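Local structure of meta cleavage compound hydrolase (Janthinobacterium, 1J1I) at residues T28-G34 with Y66-D72; S139-V144 with T240-F244; A118-G122 with G210-D214. The protein catalyses the hydrolytic carbon-carbon bond cleavage of a ring-opened carbazole metabolite to yield anthranilate, as a serine hydrolase of the alpha/beta-hydrolase fold. All coordinates share one frame; numbering follows the deposited sequence.

Contact 1 is a buried strand pair near the antiparallel edge of the central sheet, and contacts 2 and 3 lie on the other side of the chain's centre, their centres about 26 and 22 Å from that of contact 1. Those two adjoin each other: the loops 139-144 and 210-214 meet where Gly141 O lies 2.7 Å from Tyr213 N, a probable hydrogen bond. Contact 2 ties the first loop to helix 238-247, and contact 3 the second to helix 114-126. Contact 1 relies on backbone hydrogen bonds with a salt bridge toward each end; contact 3, also buried, adds one tyrosine hydrogen bond to apolar packing; the partly buried contact 2 is almost wholly apolar.

Contact 1. Residues T28-G34 with Y66-D72; sequences TRYLEAG and YRVIAMD
In the mixed central sheet of the alpha/beta-hydrolase fold, strands 26-33 and 67-71 pair antiparallel. Leu31 and Ala70 form a hydrogen-bonded pair, with Leu31 N to Ala70 O at 2.8 Å and Ala70 N to Leu31 O at 2.9 Å; Ala33 and Val68 form the next. Ile59 of helix 59-62 packs on Leu31, Val68 and Ala33, which is small enough to let it come close; Ala70 CB meets Leu31 CB on this face. The face bearing Tyr30, Glu32, Ile69 and Met71 is covered in part by Phe98 of helix 88-101. Ile69 turns CG2 to the ring of Tyr30, 3.8 Å from CD2, while its CD1 lies against the aliphatic part of Glu32. Glu32 extends with CG anti to the backbone N (chi1 170°), which brings its carboxylate to Arg67. A second salt bridge, Arg29 NH1 to Asp72 OD2 at 3.0 Å, uses the syn side of the carboxylate. Arg29 also pairs with Glu18 and Glu50, and Asp72 OD1 with Ser51, so both charges are shared within a buried network. By contrast, Glu32 OE2 lies near the plane of the Arg67 guanidinium and takes its NE on the anti side at 2.6 Å, 33° out of the carboxylate plane.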
loop_
_atom_site.group_PDB
_atom_site.type_symbol
_atom_site.label_atom_id
_atom_site.label_comp_id
_atom_site.label_asym_id
_atom_site.label_seq_id
_atom_site.Cartn_x
_atom_site.Cartn_y
_atom_site.Cartn_z
ATOM N N THR A 28 -17.953 26.270 11.002
ATOM C CA THR A 28 -17.522 25.172 10.149
ATOM C C THR A 28 -18.511 24.020 10.130
ATOM O O THR A 28 -19.050 23.634 11.166
ATOM C CB THR A 28 -16.148 24.654 10.625
ATOM O OG1 THR A 28 -15.245 25.761 10.740
ATOM C CG2 THR A 28 -15.577 23.639 9.643
ATOM N N ARG A 29 -18.746 23.479 8.941
ATOM C CA ARG A 29 -19.663 22.364 8.770
ATOM C C ARG A 29 -18.902 21.058 8.633
ATOM O O ARG A 29 -17.901 20.984 7.920
ATOM C CB ARG A 29 -20.516 22.573 7.515
ATOM C CG ARG A 29 -21.437 21.406 7.172
ATOM C CD ARG A 29 -21.035 20.765 5.854
ATOM N NE ARG A 29 -22.074 19.877 5.343
ATOM C CZ ARG A 29 -22.102 19.397 4.105
ATOM N NH1 ARG A 29 -21.144 19.717 3.244
ATOM N NH2 ARG A 29 -23.098 18.609 3.722
ATOM N N TYR A 30 -19.376 20.028 9.324
ATOM C CA TYR A 30 -18.751 18.722 9.228
ATOM C C TYR A 30 -19.784 17.609 9.262
ATOM O O TYR A 30 -20.932 17.820 9.654
ATOM C CB TYR A 30 -17.716 18.507 10.346
ATOM C CG TYR A 30 -18.235 18.536 11.771
ATOM C CD1 TYR A 30 -18.492 19.745 12.422
ATOM C CD2 TYR A 30 -18.401 17.352 12.497
ATOM C CE1 TYR A 30 -18.893 19.777 13.767
ATOM C CE2 TYR A 30 -18.804 17.371 13.835
ATOM C CZ TYR A 30 -19.043 18.588 14.464
ATOM O OH TYR A 30 -19.415 18.611 15.793
ATOM N N LEU A 31 -19.364 16.432 8.818
ATOM C CA LEU A 31 -20.206 15.246 8.810
ATOM C C LEU A 31 -19.601 14.320 9.857
ATOM O O LEU A 31 -18.380 14.187 9.939
ATOM C CB LEU A 31 -20.161 14.576 7.434
ATOM C CG LEU A 31 -21.104 15.022 6.313
ATOM C CD1 LEU A 31 -21.407 16.501 6.390
ATOM C CD2 LEU A 31 -20.475 14.650 4.982
ATOM N N GLU A 32 -20.442 13.685 10.661
ATOM C CA GLU A 32 -19.933 12.791 11.690
ATOM C C GLU A 32 -20.650 11.451 11.738
ATOM O O GLU A 32 -21.861 11.368 11.526
ATOM C CB GLU A 32 -20.006 13.470 13.059
ATOM C CG GLU A 32 -19.720 12.536 14.219
ATOM C CD GLU A 32 -19.599 13.269 15.537
ATOM O OE1 GLU A 32 -20.218 14.345 15.677
ATOM O OE2 GLU A 32 -18.896 12.763 16.434
ATOM N N ALA A 33 -19.874 10.408 12.021
ATOM C CA ALA A 33 -20.376 9.043 12.118
ATOM C C ALA A 33 -19.346 8.174 12.829
ATOM O O ALA A 33 -18.140 8.384 12.687
ATOM C CB ALA A 33 -20.641 8.482 10.727
ATOM N N GLY A 34 -19.819 7.205 13.604
ATOM C CA GLY A 34 -18.904 6.312 14.288
ATOM C C GLY A 34 -18.444 6.704 15.677
ATOM O O GLY A 34 -18.725 7.796 16.165
ATOM N N TYR A 66 -13.902 3.844 13.686
ATOM C CA TYR A 66 -13.458 5.132 14.221
ATOM C C TYR A 66 -14.550 6.189 14.224
ATOM O O TYR A 66 -15.608 6.014 13.620
ATOM C CB TYR A 66 -12.297 5.694 13.388
ATOM C CG TYR A 66 -11.076 4.818 13.328
ATOM C CD1 TYR A 66 -10.964 3.803 12.379
ATOM C CD2 TYR A 66 -10.048 4.974 14.254
ATOM C CE1 TYR A 66 -9.855 2.958 12.359
ATOM C CE2 TYR A 66 -8.937 4.138 14.245
ATOM C CZ TYR A 66 -8.848 3.130 13.298
ATOM O OH TYR A 66 -7.763 2.288 13.309
ATOM N N ARG A 67 -14.277 7.293 14.917
ATOM C CA ARG A 67 -15.194 8.423 14.945
ATOM C C ARG A 67 -14.759 9.222 13.718
ATOM O O ARG A 67 -13.698 9.848 13.724
ATOM C CB ARG A 67 -14.994 9.271 16.205
ATOM C CG ARG A 67 -15.952 10.450 16.296
ATOM C CD ARG A 67 -15.623 11.368 17.462
ATOM N NE ARG A 67 -16.500 12.534 17.476
ATOM C CZ ARG A 67 -16.314 13.607 18.237
ATOM N NH1 ARG A 67 -15.273 13.673 19.056
ATOM N NH2 ARG A 67 -17.175 14.613 18.178
ATOM N N VAL A 68 -15.569 9.183 12.666
ATOM C CA VAL A 68 -15.250 9.877 11.424
ATOM C C VAL A 68 -15.811 11.294 11.376
ATOM O O VAL A 68 -17.003 11.513 11.597
ATOM C CB VAL A 68 -15.777 9.089 10.213
ATOM C CG1 VAL A 68 -15.383 9.791 8.930
ATOM C CG2 VAL A 68 -15.234 7.659 10.245
ATOM N N ILE A 69 -14.941 12.249 11.067
ATOM C CA ILE A 69 -15.312 13.660 10.998
ATOM C C ILE A 69 -14.850 14.237 9.656
ATOM O O ILE A 69 -13.654 14.448 9.445
ATOM C CB ILE A 69 -14.637 14.451 12.153
ATOM C CG1 ILE A 69 -15.076 13.886 13.514
ATOM C CG2 ILE A 69 -14.950 15.939 12.030
ATOM C CD1 ILE A 69 -16.528 14.164 13.902
ATOM N N ALA A 70 -15.799 14.471 8.752
ATOM C CA ALA A 70 -15.500 15.024 7.432
ATOM C C ALA A 70 -15.769 16.528 7.481
ATOM O O ALA A 70 -16.920 16.959 7.528
ATOM C CB ALA A 70 -16.377 14.356 6.371
ATOM N N MET A 71 -14.694 17.314 7.457
ATOM C CA MET A 71 -14.767 18.776 7.560
ATOM C C MET A 71 -14.676 19.547 6.246
ATOM O O MET A 71 -13.823 19.258 5.415
ATOM C CB MET A 71 -13.640 19.263 8.480
ATOM C CG MET A 71 -13.583 20.777 8.714
ATOM S SD MET A 71 -11.910 21.349 9.180
ATOM C CE MET A 71 -11.240 21.742 7.538
ATOM N N ASP A 72 -15.552 20.537 6.072
ATOM C CA ASP A 72 -15.501 21.385 4.883
ATOM C C ASP A 72 -14.447 22.453 5.154
ATOM O O ASP A 72 -14.483 23.120 6.194
ATOM C CB ASP A 72 -16.846 22.077 4.629
ATOM C CG ASP A 72 -17.837 21.190 3.903
ATOM O OD1 ASP A 72 -17.503 20.018 3.602
ATOM O OD2 ASP A 72 -18.956 21.677 3.636
#

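Contact 2. Residues S139-V144 with T240-F244; sequences SAGLVV and TAYKF
Leu142 sets its CD1 methyl squarely over the ring of Phe244, 3.6 Å from the ring centroid and only 2° off the ring normal. This CH-pi contact puts the methyl almost equally far from all six ring carbons. Leu142 CD1 also meets Lys243 CB and Thr240 CG2, each at 3.8 Å, so the methyl sits among three side chains on one flank of helix 238-247. Leu142 CD2 rests on CD and CE of Lys243, crossing its chain at a slant; that extended chain, with CG anti to the backbone N (chi1 -169°), gives leucine an apolar wall. Thr240 serves the contact through CG2, which lies 3.8 Å from Leu142 CB; its hydroxyl bonds to Pro237 O, just before the helix begins. At the rim of the Phe244 ring, Ser139 O approaches CE1 near the ring plane at 3.8 Å, where the weakly positive ring hydrogens lie.

Outside this shell, Ser139 OG donates to Ala140 O on an in-plane lone pair, a bond of 2.8 Å that ties down the start of the loop. Gly141 has a positive phi (137°), readily adopted by a residue without a side chain, and the loop then turns Leu142 toward the helix. Leu121, Val227 and Ile218 also pack against Phe244. No hydrogen bond joins the two segments: burial of apolar surface and close fit hold the loop to the helix, and the loop's other end, at Ala140, lies beside the probable nucleophile Ser114, joined to it by a backbone hydrogen bond.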
loop_
_atom_site.group_PDB
_atom_site.type_symbol
_atom_site.label_atom_id
_atom_site.label_comp_id
_atom_site.label_asym_id
_atom_site.label_seq_id
_atom_site.Cartn_x
_atom_site.Cartn_y
_atom_site.Cartn_z
ATOM N N SER A 139 -2.410 14.091 -3.017
ATOM C CA SER A 139 -2.174 15.367 -2.358
ATOM C C SER A 139 -1.349 16.405 -3.095
ATOM O O SER A 139 -0.340 16.100 -3.731
ATOM C CB SER A 139 -1.530 15.136 -0.990
ATOM O OG SER A 139 -1.249 16.374 -0.357
ATOM N N ALA A 140 -1.796 17.650 -2.985
ATOM C CA ALA A 140 -1.095 18.772 -3.567
ATOM C C ALA A 140 0.064 19.047 -2.601
ATOM O O ALA A 140 0.087 18.513 -1.487
ATOM C CB ALA A 140 -2.024 19.978 -3.643
ATOM N N GLY A 141 1.023 19.868 -3.020
ATOM C CA GLY A 141 2.143 20.188 -2.154
ATOM C C GLY A 141 3.472 20.169 -2.875
ATOM O O GLY A 141 4.390 20.924 -2.543
ATOM N N LEU A 142 3.581 19.292 -3.865
ATOM C CA LEU A 142 4.803 19.194 -4.639
ATOM C C LEU A 142 4.561 19.677 -6.057
ATOM O O LEU A 142 3.553 19.346 -6.676
ATOM C CB LEU A 142 5.318 17.746 -4.687
ATOM C CG LEU A 142 6.165 17.264 -3.505
ATOM C CD1 LEU A 142 6.432 15.761 -3.603
ATOM C CD2 LEU A 142 7.466 18.040 -3.500
ATOM N N VAL A 143 5.511 20.461 -6.545
ATOM C CA VAL A 143 5.453 20.984 -7.888
ATOM C C VAL A 143 5.890 19.944 -8.896
ATOM O O VAL A 143 5.671 20.127 -10.096
ATOM C CB VAL A 143 6.399 22.201 -8.084
ATOM C CG1 VAL A 143 6.308 22.720 -9.532
ATOM C CG2 VAL A 143 6.100 23.309 -7.112
ATOM N N VAL A 144 6.508 18.866 -8.411
ATOM C CA VAL A 144 7.041 17.812 -9.300
ATOM C C VAL A 144 6.795 17.939 -10.805
ATOM O O VAL A 144 5.728 17.597 -11.358
ATOM C CB VAL A 144 6.594 16.431 -8.885
ATOM C CG1 VAL A 144 5.234 16.076 -9.511
ATOM C CG2 VAL A 144 7.698 15.459 -9.322
ATOM N N THR A 240 5.182 11.787 -8.214
ATOM C CA THR A 240 5.040 12.672 -7.051
ATOM C C THR A 240 4.998 11.871 -5.761
ATOM O O THR A 240 5.528 12.298 -4.736
ATOM C CB THR A 240 3.733 13.491 -7.091
ATOM O OG1 THR A 240 3.588 14.113 -8.370
ATOM C CG2 THR A 240 3.753 14.570 -6.004
ATOM N N ALA A 241 4.329 10.721 -5.809
ATOM C CA ALA A 241 4.223 9.857 -4.642
ATOM C C ALA A 241 5.615 9.365 -4.269
ATOM O O ALA A 241 5.991 9.338 -3.093
ATOM C CB ALA A 241 3.307 8.670 -4.947
ATOM N N TYR A 242 6.385 8.980 -5.283
ATOM C CA TYR A 242 7.731 8.481 -5.052
ATOM C C TYR A 242 8.574 9.568 -4.388
ATOM O O TYR A 242 9.417 9.273 -3.540
ATOM C CB TYR A 242 8.361 8.025 -6.377
ATOM C CG TYR A 242 7.557 6.946 -7.097
ATOM C CD1 TYR A 242 7.731 6.714 -8.461
ATOM C CD2 TYR A 242 6.609 6.178 -6.417
ATOM C CE1 TYR A 242 6.976 5.745 -9.134
ATOM C CE2 TYR A 242 5.849 5.206 -7.081
ATOM C CZ TYR A 242 6.040 4.998 -8.439
ATOM O OH TYR A 242 5.293 4.045 -9.104
ATOM N N LYS A 243 8.341 10.825 -4.762
ATOM C CA LYS A 243 9.094 11.914 -4.155
ATOM C C LYS A 243 8.644 12.114 -2.703
ATOM O O LYS A 243 9.472 12.350 -1.826
ATOM C CB LYS A 243 8.927 13.208 -4.955
ATOM C CG LYS A 243 9.891 14.304 -4.524
ATOM C CD LYS A 243 9.811 15.518 -5.443
ATOM C CE LYS A 243 10.891 16.540 -5.106
ATOM N NZ LYS A 243 10.849 17.714 -6.024
ATOM N N PHE A 244 7.339 12.023 -2.448
ATOM C CA PHE A 244 6.829 12.160 -1.079
ATOM C C PHE A 244 7.450 11.063 -0.216
ATOM O O PHE A 244 7.836 11.297 0.929
ATOM C CB PHE A 244 5.305 11.995 -1.025
ATOM C CG PHE A 244 4.533 13.262 -1.276
ATOM C CD1 PHE A 244 3.618 13.333 -2.317
ATOM C CD2 PHE A 244 4.695 14.372 -0.451
ATOM C CE1 PHE A 244 2.870 14.493 -2.541
ATOM C CE2 PHE A 244 3.953 15.538 -0.664
ATOM C CZ PHE A 244 3.040 15.598 -1.711
#

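Contact 3. Residues A118-G122 with G210-D214; sequences ATGLG and GLFYD
Tyr213 OH donates to Ala118 O at 2.7 Å, joining the loop before helix 215-218 to helix 114-126, which starts at the nucleophile elbow carrying the probable active-site Ser114. The carbonyl already accepts the helical bond from Gly122 N at 2.9 Å. The two donors come from opposite faces of its plane, and Tyr213 OH stands well above that plane, 58° out of it, instead of on a lone pair. Its hydroxyl is also bonded to Gln88 NE2, giving the hydroxyl oxygen a second polar partner. Gly122, having no side chain, leaves the hydroxyl room beside the helix, its CA 3.9 Å from Tyr213 OH.

Apolar contacts flank the bond. The ring reaches in with CG anti to its own carbonyl carbon (chi1 -62°), and Tyr213 CE1 lies 4.1 Å from both Ala118 CB and Leu121 CD2. Leu211 CD2 meets Ala118 CB at 3.9 Å. Alanine's short side chain suits this place, where leucine and tyrosine both come close to the helix.

Tyrosine thus serves in two ways: its ring packs against hydrophobic groups while its hydroxyl reaches a helix carbonyl, so the loop is tied to the helix while the Gly122 N to Ala118 O bond stays in place.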
loop_
_atom_site.group_PDB
_atom_site.type_symbol
_atom_site.label_atom_id
_atom_site.label_comp_id
_atom_site.label_asym_id
_atom_site.label_seq_id
_atom_site.Cartn_x
_atom_site.Cartn_y
_atom_site.Cartn_z
ATOM N N ALA A 118 -2.814 18.821 1.147
ATOM C CA ALA A 118 -1.806 19.856 1.391
ATOM C C ALA A 118 -2.080 20.543 2.729
ATOM O O ALA A 118 -1.156 20.888 3.472
ATOM C CB ALA A 118 -1.827 20.887 0.265
ATOM N N THR A 119 -3.360 20.733 3.040
ATOM C CA THR A 119 -3.737 21.393 4.281
ATOM C C THR A 119 -3.459 20.497 5.492
ATOM O O THR A 119 -3.010 20.976 6.531
ATOM C CB THR A 119 -5.222 21.832 4.237
ATOM O OG1 THR A 119 -5.421 22.712 3.119
ATOM C CG2 THR A 119 -5.601 22.581 5.513
ATOM N N GLY A 120 -3.713 19.199 5.351
ATOM C CA GLY A 120 -3.439 18.272 6.435
ATOM C C GLY A 120 -1.934 18.201 6.661
ATOM O O GLY A 120 -1.452 18.118 7.802
ATOM N N LEU A 121 -1.188 18.243 5.562
ATOM C CA LEU A 121 0.268 18.195 5.618
ATOM C C LEU A 121 0.780 19.426 6.361
ATOM O O LEU A 121 1.668 19.327 7.209
ATOM C CB LEU A 121 0.847 18.146 4.194
ATOM C CG LEU A 121 2.336 17.796 4.033
ATOM C CD1 LEU A 121 2.621 17.410 2.588
ATOM C CD2 LEU A 121 3.210 18.971 4.453
ATOM N N GLY A 122 0.205 20.583 6.048
ATOM C CA GLY A 122 0.608 21.814 6.706
ATOM C C GLY A 122 0.414 21.746 8.211
ATOM O O GLY A 122 1.296 22.139 8.983
ATOM N N GLY A 210 0.847 28.140 -8.232
ATOM C CA GLY A 210 0.383 26.824 -7.830
ATOM C C GLY A 210 0.353 26.672 -6.320
ATOM O O GLY A 210 0.826 27.546 -5.588
ATOM N N LEU A 211 -0.209 25.559 -5.856
ATOM C CA LEU A 211 -0.309 25.267 -4.428
ATOM C C LEU A 211 0.803 24.277 -4.108
ATOM O O LEU A 211 0.696 23.094 -4.422
ATOM C CB LEU A 211 -1.669 24.631 -4.122
ATOM C CG LEU A 211 -2.193 24.608 -2.680
ATOM C CD1 LEU A 211 -3.414 23.698 -2.633
ATOM C CD2 LEU A 211 -1.132 24.118 -1.714
ATOM N N PHE A 212 1.871 24.746 -3.475
ATOM C CA PHE A 212 2.982 23.855 -3.181
ATOM C C PHE A 212 3.797 24.276 -1.963
ATOM O O PHE A 212 3.637 25.371 -1.433
ATOM C CB PHE A 212 3.912 23.801 -4.397
ATOM C CG PHE A 212 4.580 25.113 -4.692
ATOM C CD1 PHE A 212 5.698 25.520 -3.967
ATOM C CD2 PHE A 212 4.061 25.971 -5.658
ATOM C CE1 PHE A 212 6.288 26.763 -4.196
ATOM C CE2 PHE A 212 4.643 27.217 -5.895
ATOM C CZ PHE A 212 5.760 27.613 -5.160
ATOM N N TYR A 213 4.679 23.378 -1.546
ATOM C CA TYR A 213 5.581 23.611 -0.431
ATOM C C TYR A 213 6.960 23.249 -0.951
ATOM O O TYR A 213 7.090 22.485 -1.910
ATOM C CB TYR A 213 5.262 22.688 0.745
ATOM C CG TYR A 213 3.887 22.855 1.341
ATOM C CD1 TYR A 213 3.016 21.770 1.425
ATOM C CD2 TYR A 213 3.468 24.082 1.858
ATOM C CE1 TYR A 213 1.761 21.895 2.012
ATOM C CE2 TYR A 213 2.212 24.218 2.451
ATOM C CZ TYR A 213 1.366 23.118 2.525
ATOM O OH TYR A 213 0.135 23.227 3.125
ATOM N N ASP A 214 7.993 23.803 -0.335
ATOM C CA ASP A 214 9.337 23.463 -0.753
ATOM C C ASP A 214 9.555 22.039 -0.254
ATOM O O ASP A 214 8.997 21.641 0.769
ATOM C CB ASP A 214 10.365 24.372 -0.087
ATOM C CG ASP A 214 11.753 24.172 -0.649
ATOM O OD1 ASP A 214 12.091 24.858 -1.636
ATOM O OD2 ASP A 214 12.498 23.317 -0.121
#